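Long-range contact in REP-associated tyrosine transposase (Escherichia coli, PDB 4ER8), which binds repetitive extragenic palindrome (REP) hairpins and cleaves and recombines the mosaic elements that contain them: residues R5-K10 against E100-N105. Residues are numbered along the deposited sequence; the frame is centred on the assembly and turned at random.
Sequences RRYYIK and EHAIRN. With nucleotides of chain B.
Tyr7 CG lies anti to the backbone N (chi1 -177°), on the side of Ala102, and a bend at chi2 (-92°) brings Glu100 CD close to Tyr7 N. Ala102 CB sits over the centre of the Tyr7 ring, 3.7 Å from the ring centroid, in a CH-pi contact. Farther out, Tyr7 OH lies against the aliphatic CG of Arg104. Tyr7 N donates to Glu100 OE2 (3.0 Å), approaching from above the carboxylate plane. The same carboxylate reads the guanine of DG1 of chain B through two nearly straight bonds, N1 to Glu100 OE1 (2.8 Å) and N2 to Glu100 OE2 (2.7 Å). Arg5 O takes a further bond from N2, and Ala102 N gives one to O6 of DG1 of chain B; N3 of DT2 of chain B donates to Glu100 O, and His101 ND1 donates to O4 of that thymine. Arg6 NH1 passes Glu100 CB at 3.6 Å, but its guanidinium serves the DNA: NE bonds OP1 of DC31 of chain B (2.8 Å) and NH2 bonds OP2, with NH2 also held by Phe98 O. An alanine at Arg6 would probably leave this phosphate without its two-pronged partner and open a gap beside Glu100 CB. Loop and edge strand 99-102 thus join around the first guanine, whose N1, N2 and O6 are all engaged, a pattern that an adenine could not match.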
loop_
_atom_site.group_PDB
_atom_site.type_symbol
_atom_site.label_atom_id
_atom_site.label_comp_id
_atom_site.label_asym_id
_atom_site.label_seq_id
_atom_site.Cartn_x
_atom_site.Cartn_y
_atom_site.Cartn_z
ATOM N N ARG A 5 7.482 -12.608 -12.577
ATOM C CA ARG A 5 8.751 -11.956 -12.728
ATOM C C ARG A 5 8.591 -10.466 -12.454
ATOM O O ARG A 5 7.730 -9.830 -13.043
ATOM C CB ARG A 5 9.286 -12.198 -14.127
ATOM C CG ARG A 5 10.355 -11.211 -14.525
ATOM C CD ARG A 5 10.640 -11.300 -16.025
ATOM N NE ARG A 5 11.855 -10.572 -16.247
ATOM C CZ ARG A 5 12.272 -10.105 -17.418
ATOM N NH1 ARG A 5 11.554 -10.280 -18.530
ATOM N NH2 ARG A 5 13.410 -9.417 -17.455
ATOM N N ARG A 6 9.423 -9.903 -11.569
ATOM C CA ARG A 6 9.283 -8.506 -11.224
ATOM C C ARG A 6 9.382 -7.671 -12.492
ATOM O O ARG A 6 10.191 -7.927 -13.381
ATOM C CB ARG A 6 10.286 -8.086 -10.179
ATOM C CG ARG A 6 10.071 -8.730 -8.797
ATOM C CD ARG A 6 8.618 -8.721 -8.333
ATOM N NE ARG A 6 8.468 -8.885 -6.885
ATOM C CZ ARG A 6 7.305 -9.053 -6.244
ATOM N NH1 ARG A 6 6.168 -9.133 -6.899
ATOM N NH2 ARG A 6 7.278 -9.146 -4.929
ATOM N N TYR A 7 8.516 -6.691 -12.614
ATOM C CA TYR A 7 8.554 -5.892 -13.800
ATOM C C TYR A 7 9.366 -4.634 -13.443
ATOM O O TYR A 7 8.877 -3.721 -12.778
ATOM C CB TYR A 7 7.107 -5.654 -14.190
ATOM C CG TYR A 7 6.722 -4.904 -15.438
ATOM C CD1 TYR A 7 7.249 -3.636 -15.724
ATOM C CD2 TYR A 7 5.684 -5.395 -16.245
ATOM C CE1 TYR A 7 6.792 -2.896 -16.843
ATOM C CE2 TYR A 7 5.223 -4.690 -17.352
ATOM C CZ TYR A 7 5.770 -3.437 -17.656
ATOM O OH TYR A 7 5.296 -2.719 -18.756
ATOM N N TYR A 8 10.632 -4.630 -13.854
ATOM C CA TYR A 8 11.544 -3.535 -13.483
ATOM C C TYR A 8 11.664 -2.517 -14.590
ATOM O O TYR A 8 11.985 -2.851 -15.727
ATOM C CB TYR A 8 12.946 -4.052 -13.150
ATOM C CG TYR A 8 13.079 -4.823 -11.856
ATOM C CD1 TYR A 8 13.453 -6.162 -11.859
ATOM C CD2 TYR A 8 12.847 -4.224 -10.646
ATOM C CE1 TYR A 8 13.619 -6.855 -10.684
ATOM C CE2 TYR A 8 12.986 -4.932 -9.446
ATOM C CZ TYR A 8 13.360 -6.239 -9.478
ATOM O OH TYR A 8 13.524 -6.938 -8.300
ATOM N N ILE A 9 11.383 -1.267 -14.260
ATOM C CA ILE A 9 11.540 -0.214 -15.252
ATOM C C ILE A 9 11.951 1.016 -14.510
ATOM O O ILE A 9 11.335 1.379 -13.519
ATOM C CB ILE A 9 10.273 -0.004 -16.153
ATOM C CG1 ILE A 9 10.597 0.953 -17.323
ATOM C CG2 ILE A 9 9.122 0.532 -15.363
ATOM C CD1 ILE A 9 9.614 0.898 -18.552
ATOM N N LYS A 10 13.021 1.647 -14.977
ATOM C CA LYS A 10 13.535 2.821 -14.257
ATOM C C LYS A 10 12.563 3.986 -14.353
ATOM O O LYS A 10 11.997 4.221 -15.402
ATOM C CB LYS A 10 14.932 3.201 -14.744
ATOM C CG LYS A 10 15.977 2.132 -14.411
ATOM C CD LYS A 10 17.323 2.452 -15.064
ATOM C CE LYS A 10 18.366 1.420 -14.661
ATOM N NZ LYS A 10 19.726 1.958 -14.949
ATOM N N GLU A 100 2.962 -6.999 -7.032
ATOM C CA GLU A 100 3.458 -5.832 -7.779
ATOM C C GLU A 100 2.781 -5.733 -9.117
ATOM O O GLU A 100 2.692 -6.731 -9.873
ATOM C CB GLU A 100 4.949 -5.935 -8.055
ATOM C CG GLU A 100 5.484 -4.941 -9.185
ATOM C CD GLU A 100 5.484 -5.563 -10.589
ATOM O OE1 GLU A 100 4.810 -5.057 -11.526
ATOM O OE2 GLU A 100 6.154 -6.599 -10.740
ATOM N N HIS A 101 2.335 -4.529 -9.452
ATOM C CA HIS A 101 1.793 -4.308 -10.767
ATOM C C HIS A 101 2.172 -2.942 -11.305
ATOM O O HIS A 101 1.942 -1.890 -10.654
ATOM C CB HIS A 101 0.276 -4.513 -10.794
ATOM C CG HIS A 101 -0.385 -3.931 -12.011
ATOM N ND1 HIS A 101 -0.452 -4.606 -13.216
ATOM C CD2 HIS A 101 -0.982 -2.728 -12.213
ATOM C CE1 HIS A 101 -1.063 -3.841 -14.106
ATOM N NE2 HIS A 101 -1.408 -2.704 -13.519
ATOM N N ALA A 102 2.753 -2.973 -12.497
ATOM C CA ALA A 102 3.258 -1.782 -13.155
ATOM C C ALA A 102 2.122 -0.988 -13.798
ATOM O O ALA A 102 1.375 -1.540 -14.652
ATOM C CB ALA A 102 4.219 -2.195 -14.194
ATOM N N ILE A 103 2.025 0.303 -13.438
ATOM C CA ILE A 103 1.052 1.197 -14.059
ATOM C C ILE A 103 1.598 1.971 -15.258
ATOM O O ILE A 103 2.414 2.870 -15.114
ATOM C CB ILE A 103 0.506 2.179 -13.071
ATOM C CG1 ILE A 103 -0.341 1.434 -12.062
ATOM C CG2 ILE A 103 -0.342 3.226 -13.788
ATOM C CD1 ILE A 103 -0.466 2.130 -10.812
ATOM N N ARG A 104 1.073 1.640 -16.438
ATOM C CA ARG A 104 1.583 2.155 -17.707
ATOM C C ARG A 104 0.827 3.380 -18.271
ATOM O O ARG A 104 1.332 4.003 -19.207
ATOM C CB ARG A 104 1.585 1.027 -18.752
ATOM C CG ARG A 104 2.568 -0.145 -18.491
ATOM C CD ARG A 104 2.195 -1.083 -17.237
ATOM N NE ARG A 104 1.174 -2.153 -17.430
ATOM C CZ ARG A 104 -0.164 -1.987 -17.368
ATOM N NH1 ARG A 104 -0.725 -0.782 -17.116
ATOM N NH2 ARG A 104 -0.952 -3.045 -17.564
ATOM N N ASN A 105 -0.356 3.723 -17.726
ATOM C CA ASN A 105 -1.214 4.834 -18.245
ATOM C C ASN A 105 -2.104 5.468 -17.193
ATOM O O ASN A 105 -2.440 4.815 -16.184
ATOM C CB ASN A 105 -2.130 4.352 -19.387
ATOM C CG ASN A 105 -3.190 3.378 -18.908
ATOM O OD1 ASN A 105 -3.044 2.157 -19.031
ATOM N ND2 ASN A 105 -4.259 3.904 -18.355
ATOM O "O5'" DG B 1 0.156 -9.899 -19.541
ATOM C "C5'" DG B 1 0.702 -11.246 -19.650
ATOM C "C4'" DG B 1 1.677 -11.619 -18.551
ATOM O "O4'" DG B 1 2.640 -10.514 -18.294
ATOM C "C3'" DG B 1 1.012 -11.869 -17.200
ATOM O "O3'" DG B 1 0.387 -13.124 -17.159
ATOM C "C2'" DG B 1 2.258 -11.761 -16.313
ATOM C "C1'" DG B 1 3.022 -10.583 -16.938
ATOM N N9 DG B 1 2.661 -9.277 -16.466
ATOM C C8 DG B 1 1.754 -8.437 -17.084
ATOM N N7 DG B 1 1.609 -7.287 -16.423
ATOM C C5 DG B 1 2.494 -7.354 -15.347
ATOM C C6 DG B 1 2.782 -6.394 -14.349
ATOM O O6 DG B 1 2.261 -5.263 -14.242
ATOM N N1 DG B 1 3.750 -6.831 -13.414
ATOM C C2 DG B 1 4.333 -8.074 -13.506
ATOM N N2 DG B 1 5.210 -8.359 -12.547
ATOM N N3 DG B 1 4.070 -8.995 -14.458
ATOM C C4 DG B 1 3.141 -8.580 -15.346
ATOM P P DC B 31 11.151 -9.183 -4.724
ATOM O OP1 DC B 31 10.795 -8.062 -5.589
ATOM O OP2 DC B 31 10.159 -10.111 -4.211
ATOM O "O5'" DC B 31 12.270 -10.010 -5.496
ATOM C "C5'" DC B 31 13.376 -9.402 -6.211
ATOM C "C4'" DC B 31 14.123 -10.469 -7.015
ATOM O "O4'" DC B 31 14.677 -11.386 -6.034
ATOM C "C3'" DC B 31 13.254 -11.328 -7.964
ATOM O "O3'" DC B 31 13.792 -11.100 -9.190
ATOM C "C2'" DC B 31 13.521 -12.772 -7.581
ATOM C "C1'" DC B 31 14.639 -12.685 -6.554
ATOM N N1 DC B 31 14.328 -13.488 -5.381
ATOM C C2 DC B 31 15.116 -14.584 -5.076
ATOM O O2 DC B 31 16.061 -14.792 -5.854
ATOM N N3 DC B 31 14.794 -15.319 -3.972
ATOM C C4 DC B 31 13.744 -15.014 -3.181
ATOM N N4 DC B 31 13.425 -15.747 -2.066
ATOM C C5 DC B 31 12.929 -13.901 -3.514
ATOM C C6 DC B 31 13.249 -13.176 -4.594
ATOM P P DT B 2 -0.534 -13.618 -15.919
ATOM O OP1 DT B 2 -0.957 -15.026 -16.177
ATOM O OP2 DT B 2 -1.573 -12.614 -15.612
ATOM O "O5'" DT B 2 0.485 -13.695 -14.704
ATOM C "C5'" DT B 2 1.309 -14.808 -14.463
ATOM C "C4'" DT B 2 2.021 -14.475 -13.154
ATOM O "O4'" DT B 2 2.308 -13.048 -13.190
ATOM C "C3'" DT B 2 1.199 -14.714 -11.886
ATOM O "O3'" DT B 2 2.082 -15.043 -10.882
ATOM C "C2'" DT B 2 0.710 -13.316 -11.573
ATOM C "C1'" DT B 2 1.875 -12.438 -12.005
ATOM N N1 DT B 2 1.504 -10.995 -12.183
ATOM C C2 DT B 2 2.112 -10.023 -11.402
ATOM O O2 DT B 2 2.976 -10.237 -10.584
ATOM N N3 DT B 2 1.702 -8.730 -11.606
ATOM C C4 DT B 2 0.726 -8.282 -12.469
ATOM O O4 DT B 2 0.410 -7.077 -12.547
ATOM C C5 DT B 2 0.100 -9.326 -13.258
ATOM C C7 DT B 2 -0.978 -8.943 -14.273
ATOM C C6 DT B 2 0.519 -10.612 -13.076
#